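Local coordinates for protein NEQ263 (Nanoarchaeum equitans Kin4-M, PDB 5BN3) that probably binds ATP and, with its partner subunit, forms the catalytic core of an unusual archaeal ATP synthase, at residues D90-N95 / A210-F215; Y61-A64 / D68-G71. All coordinates share one frame; numbering follows the deposited sequence.

Past the N-terminal six-stranded sheet, the chain runs into strand 62-64, and contact 2 closes a tight loop there: only three residues separate 61-64 from 68-71. The chain then enters strand 73-75, at the large mixed sheet of the nucleotide-binding core, and comes back as strand 91-93, antiparallel to strand 62-64. Contact 1 spans a far longer excursion of 114 residues, bringing 90-95 against the end of helix 196-215. The two contacts follow one another in series, neither nesting nor crossing. They meet through the two-stranded sheet, where R92 N lies 3.0 Å from I63 O, a probable hydrogen bond. Together they tie this small sheet to the following loop and to helix 196-215.

Contact 1 of 2, residues D90-N95 / A210-F215; sequences DYRDIN and AEYLAF
Y212, near the end of helix 196-215, brings the CD1 and CE1 atoms of its ring near R92 and D90. Its CB heads toward strand 91-93, and with CG anti to the backbone N (chi1 172°) the ring is carried out from the helix. CD1 comes first to R92: NH1 stands 4.4 Å from it, at the ring edge and near the ring plane, so the guanidinium does not stack on the ring. One atom further, CE1 lies 4.0 Å from D90 OD2, with the carboxylate turned 71° from the ring. The helix belongs to the P-loop-type nucleotide-binding domain; A210 and A214 pack on I274 of its central sheet, while Y212 faces the two-stranded sheet of 62-64 and 91-93. The Y212 side chain also touches V65, in the loop after strand 62-64. At the tip, OH hydrogen-bonds a dioxane molecule, probably from the crystallisation liquor. The two charged neighbours are tied to each other: R92 NE forms a salt bridge to D90 OD1 at 3.1 Å, meeting the oxygen from above the carboxylate plane. R92 NH2 adds a weak bond to that oxygen and a salt bridge to E216, just beyond the helix.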
loop_
_atom_site.group_PDB
_atom_site.type_symbol
_atom_site.label_atom_id
_atom_site.label_comp_id
_atom_site.label_asym_id
_atom_site.label_seq_id
_atom_site.Cartn_x
_atom_site.Cartn_y
_atom_site.Cartn_z
ATOM N N ASP B 90 10.605 11.200 -49.041
ATOM C CA ASP B 90 11.639 11.438 -48.030
ATOM C C ASP B 90 11.115 10.885 -46.706
ATOM O O ASP B 90 10.731 11.634 -45.805
ATOM C CB ASP B 90 12.038 12.918 -47.922
ATOM C CG ASP B 90 13.160 13.156 -46.923
ATOM O OD1 ASP B 90 13.841 12.183 -46.532
ATOM O OD2 ASP B 90 13.369 14.325 -46.535
ATOM N N TYR B 91 11.093 9.557 -46.608
ATOM C CA TYR B 91 10.485 8.868 -45.473
ATOM C C TYR B 91 11.448 8.690 -44.303
ATOM O O TYR B 91 12.619 8.358 -44.490
ATOM C CB TYR B 91 9.919 7.514 -45.918
ATOM C CG TYR B 91 8.671 7.638 -46.760
ATOM C CD1 TYR B 91 7.426 7.791 -46.167
ATOM C CD2 TYR B 91 8.736 7.605 -48.147
ATOM C CE1 TYR B 91 6.281 7.907 -46.929
ATOM C CE2 TYR B 91 7.594 7.720 -48.919
ATOM C CZ TYR B 91 6.371 7.872 -48.303
ATOM O OH TYR B 91 5.230 7.986 -49.062
ATOM N N ARG B 92 10.940 8.917 -43.095
ATOM C CA ARG B 92 11.762 8.873 -41.890
ATOM C C ARG B 92 11.151 7.984 -40.818
ATOM O O ARG B 92 9.940 8.011 -40.597
ATOM C CB ARG B 92 11.937 10.285 -41.321
ATOM C CG ARG B 92 12.566 11.276 -42.277
ATOM C CD ARG B 92 14.008 10.914 -42.582
ATOM N NE ARG B 92 14.607 11.844 -43.535
ATOM C CZ ARG B 92 15.108 13.029 -43.206
ATOM N NH1 ARG B 92 15.081 13.437 -41.945
ATOM N NH2 ARG B 92 15.632 13.812 -44.139
ATOM N N ASP B 93 12.000 7.198 -40.160
ATOM C CA ASP B 93 11.610 6.460 -38.964
ATOM C C ASP B 93 11.062 7.463 -37.948
ATOM O O ASP B 93 11.726 8.448 -37.617
ATOM C CB ASP B 93 12.829 5.730 -38.392
ATOM C CG ASP B 93 12.478 4.772 -37.260
ATOM O OD1 ASP B 93 11.484 5.000 -36.538
ATOM O OD2 ASP B 93 13.218 3.781 -37.081
ATOM N N ILE B 94 9.844 7.219 -37.470
ATOM C CA ILE B 94 9.183 8.141 -36.548
ATOM C C ILE B 94 9.791 8.115 -35.147
ATOM O O ILE B 94 9.564 9.026 -34.349
ATOM C CB ILE B 94 7.666 7.881 -36.444
ATOM C CG1 ILE B 94 7.389 6.469 -35.929
ATOM C CG2 ILE B 94 6.980 8.124 -37.784
ATOM C CD1 ILE B 94 5.974 6.291 -35.417
ATOM N N ASN B 95 10.545 7.066 -34.844
ATOM C CA ASN B 95 11.269 6.999 -33.579
ATOM C C ASN B 95 12.481 7.923 -33.594
ATOM O O ASN B 95 12.880 8.460 -32.560
ATOM C CB ASN B 95 11.703 5.563 -33.273
ATOM C CG ASN B 95 10.542 4.676 -32.863
ATOM O OD1 ASN B 95 9.606 5.127 -32.201
ATOM N ND2 ASN B 95 10.599 3.408 -33.251
ATOM N N ALA B 210 9.181 17.971 -36.314
ATOM C CA ALA B 210 9.876 19.047 -35.614
ATOM C C ALA B 210 11.383 19.001 -35.844
ATOM O O ALA B 210 12.016 20.036 -36.055
ATOM C CB ALA B 210 9.566 18.992 -34.134
ATOM N N GLU B 211 11.954 17.801 -35.790
ATOM C CA GLU B 211 13.387 17.619 -36.011
ATOM C C GLU B 211 13.771 17.945 -37.449
ATOM O O GLU B 211 14.859 18.460 -37.705
ATOM C CB GLU B 211 13.807 16.187 -35.676
ATOM C CG GLU B 211 13.836 15.866 -34.191
ATOM C CD GLU B 211 14.103 14.400 -33.927
ATOM O OE1 GLU B 211 13.874 13.577 -34.841
ATOM O OE2 GLU B 211 14.545 14.066 -32.807
ATOM N N TYR B 212 12.883 17.628 -38.386
ATOM C CA TYR B 212 13.106 17.953 -39.789
ATOM C C TYR B 212 13.113 19.463 -39.985
ATOM O O TYR B 212 14.026 20.015 -40.593
ATOM C CB TYR B 212 12.029 17.310 -40.669
ATOM C CG TYR B 212 12.080 17.755 -42.114
ATOM C CD1 TYR B 212 13.017 17.225 -42.990
ATOM C CD2 TYR B 212 11.191 18.703 -42.600
ATOM C CE1 TYR B 212 13.070 17.630 -44.309
ATOM C CE2 TYR B 212 11.238 19.116 -43.919
ATOM C CZ TYR B 212 12.177 18.574 -44.767
ATOM O OH TYR B 212 12.226 18.979 -46.080
ATOM N N LEU B 213 12.088 20.129 -39.463
ATOM C CA LEU B 213 11.960 21.576 -39.605
ATOM C C LEU B 213 13.095 22.336 -38.916
ATOM O O LEU B 213 13.638 23.294 -39.469
ATOM C CB LEU B 213 10.604 22.043 -39.064
ATOM C CG LEU B 213 9.359 21.603 -39.838
ATOM C CD1 LEU B 213 8.087 22.135 -39.192
ATOM C CD2 LEU B 213 9.451 22.071 -41.275
ATOM N N ALA B 214 13.460 21.900 -37.713
ATOM C CA ALA B 214 14.450 22.616 -36.914
ATOM C C ALA B 214 15.888 22.356 -37.351
ATOM O O ALA B 214 16.705 23.278 -37.405
ATOM C CB ALA B 214 14.284 22.275 -35.442
ATOM N N PHE B 215 16.199 21.100 -37.653
ATOM C CA PHE B 215 17.588 20.698 -37.860
ATOM C C PHE B 215 17.959 20.438 -39.320
ATOM O O PHE B 215 19.135 20.268 -39.637
ATOM C CB PHE B 215 17.919 19.487 -36.979
ATOM C CG PHE B 215 17.653 19.723 -35.517
ATOM C CD1 PHE B 215 17.949 20.948 -34.938
ATOM C CD2 PHE B 215 17.083 18.734 -34.730
ATOM C CE1 PHE B 215 17.698 21.180 -33.596
ATOM C CE2 PHE B 215 16.828 18.958 -33.386
ATOM C CZ PHE B 215 17.136 20.183 -32.819
#

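Contact 2 of 2, residues Y61-A64 / D68-G71; sequences YKIA and DYIG
The phenol of Y69 reaches back to strand 62-64 and donates a hydrogen bond from its hydroxyl to the backbone carbonyl of A64. Y69 OH is 2.6 Å from A64 O, a short bond made in the carbonyl plane with a C=O...O angle of 151°. The carbonyl oxygen sits at the edge of the ring, in its plane, and beside the CE1 corner: A64 O is 2.9 Å from Y69 CE1. I63 CB, 4.0 Å from Y69 OH, touches the same hydroxyl at roughly a right angle to the bond. Y69 has CG anti to its own carbonyl carbon (chi1 -69°), and the ring thereby extends across to the strand.

Around this first shell, I63 rests on V205 and T208 of helix 196-215, and its backbone pairs with R92 of the neighbouring strand. The Y69 ring touches L209 of the same helix as well as P86, and meets the ring of F74 with the planes at about 50°. D68, before the tyrosine, holds its loop through OD2 to Y87 N, while G71, after it, bonds by its backbone to S185. The contact thus pins the connection between strand 62-64 and strand 73-75 back onto the end of the first strand.

A phenylalanine in place of Y69 would probably leave A64 O without this donor and the loop less firmly tied to the strand. Since Y69 and A64 are both buried, the phenol supplies a backbone carbonyl with a polar partner inside the protein, its hydroxyl the donor and its ring the packing surface against P86, L209 and F74.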
loop_
_atom_site.group_PDB
_atom_site.type_symbol
_atom_site.label_atom_id
_atom_site.label_comp_id
_atom_site.label_asym_id
_atom_site.label_seq_id
_atom_site.Cartn_x
_atom_site.Cartn_y
_atom_site.Cartn_z
ATOM N N TYR B 61 7.227 1.810 -39.242
ATOM C CA TYR B 61 6.409 2.941 -39.682
ATOM C C TYR B 61 7.207 4.220 -39.930
ATOM O O TYR B 61 7.987 4.665 -39.084
ATOM C CB TYR B 61 5.253 3.210 -38.712
ATOM C CG TYR B 61 4.235 4.185 -39.262
ATOM C CD1 TYR B 61 3.327 3.791 -40.234
ATOM C CD2 TYR B 61 4.188 5.498 -38.817
ATOM C CE1 TYR B 61 2.399 4.677 -40.747
ATOM C CE2 TYR B 61 3.263 6.389 -39.324
ATOM C CZ TYR B 61 2.373 5.973 -40.288
ATOM O OH TYR B 61 1.450 6.854 -40.795
ATOM N N LYS B 62 6.993 4.804 -41.104
ATOM C CA LYS B 62 7.685 6.021 -41.499
ATOM C C LYS B 62 6.704 7.055 -42.038
ATOM O O LYS B 62 5.607 6.711 -42.479
ATOM C CB LYS B 62 8.754 5.707 -42.555
ATOM C CG LYS B 62 9.823 4.723 -42.102
ATOM C CD LYS B 62 10.826 4.450 -43.216
ATOM C CE LYS B 62 11.902 3.473 -42.768
ATOM N NZ LYS B 62 12.889 3.190 -43.847
ATOM N N ILE B 63 7.098 8.322 -41.995
ATOM C CA ILE B 63 6.301 9.383 -42.596
ATOM C C ILE B 63 7.136 10.194 -43.580
ATOM O O ILE B 63 8.351 10.326 -43.420
ATOM C CB ILE B 63 5.691 10.333 -41.540
ATOM C CG1 ILE B 63 6.789 10.963 -40.679
ATOM C CG2 ILE B 63 4.684 9.594 -40.673
ATOM C CD1 ILE B 63 6.327 12.184 -39.899
ATOM N N ALA B 64 6.481 10.731 -44.604
ATOM C CA ALA B 64 7.137 11.649 -45.522
ATOM C C ALA B 64 7.295 12.989 -44.819
ATOM O O ALA B 64 6.317 13.544 -44.322
ATOM C CB ALA B 64 6.312 11.809 -46.784
ATOM N N ASP B 68 4.951 20.635 -46.038
ATOM C CA ASP B 68 3.553 20.507 -46.439
ATOM C C ASP B 68 2.609 20.388 -45.240
ATOM O O ASP B 68 1.446 20.785 -45.318
ATOM C CB ASP B 68 3.368 19.301 -47.368
ATOM C CG ASP B 68 4.016 19.500 -48.728
ATOM O OD1 ASP B 68 4.347 20.654 -49.073
ATOM O OD2 ASP B 68 4.179 18.499 -49.459
ATOM N N TYR B 69 3.112 19.840 -44.135
ATOM C CA TYR B 69 2.312 19.665 -42.922
ATOM C C TYR B 69 1.878 21.001 -42.332
ATOM O O TYR B 69 0.836 21.097 -41.684
ATOM C CB TYR B 69 3.095 18.874 -41.870
ATOM C CG TYR B 69 3.315 17.426 -42.230
ATOM C CD1 TYR B 69 4.426 17.035 -42.955
ATOM C CD2 TYR B 69 2.413 16.450 -41.841
ATOM C CE1 TYR B 69 4.630 15.720 -43.285
ATOM C CE2 TYR B 69 2.610 15.126 -42.168
ATOM C CZ TYR B 69 3.721 14.767 -42.891
ATOM O OH TYR B 69 3.925 13.450 -43.220
ATOM N N ILE B 70 2.690 22.027 -42.560
ATOM C CA ILE B 70 2.419 23.356 -42.026
ATOM C C ILE B 70 1.125 23.922 -42.610
ATOM O O ILE B 70 0.986 24.050 -43.829
ATOM C CB ILE B 70 3.596 24.315 -42.297
ATOM C CG1 ILE B 70 4.900 23.700 -41.779
ATOM C CG2 ILE B 70 3.347 25.666 -41.648
ATOM C CD1 ILE B 70 6.130 24.554 -42.020
ATOM N N GLY B 71 0.179 24.245 -41.734
ATOM C CA GLY B 71 -1.126 24.726 -42.155
ATOM C C GLY B 71 -2.176 23.631 -42.144
ATOM O O GLY B 71 -3.351 23.882 -42.426
#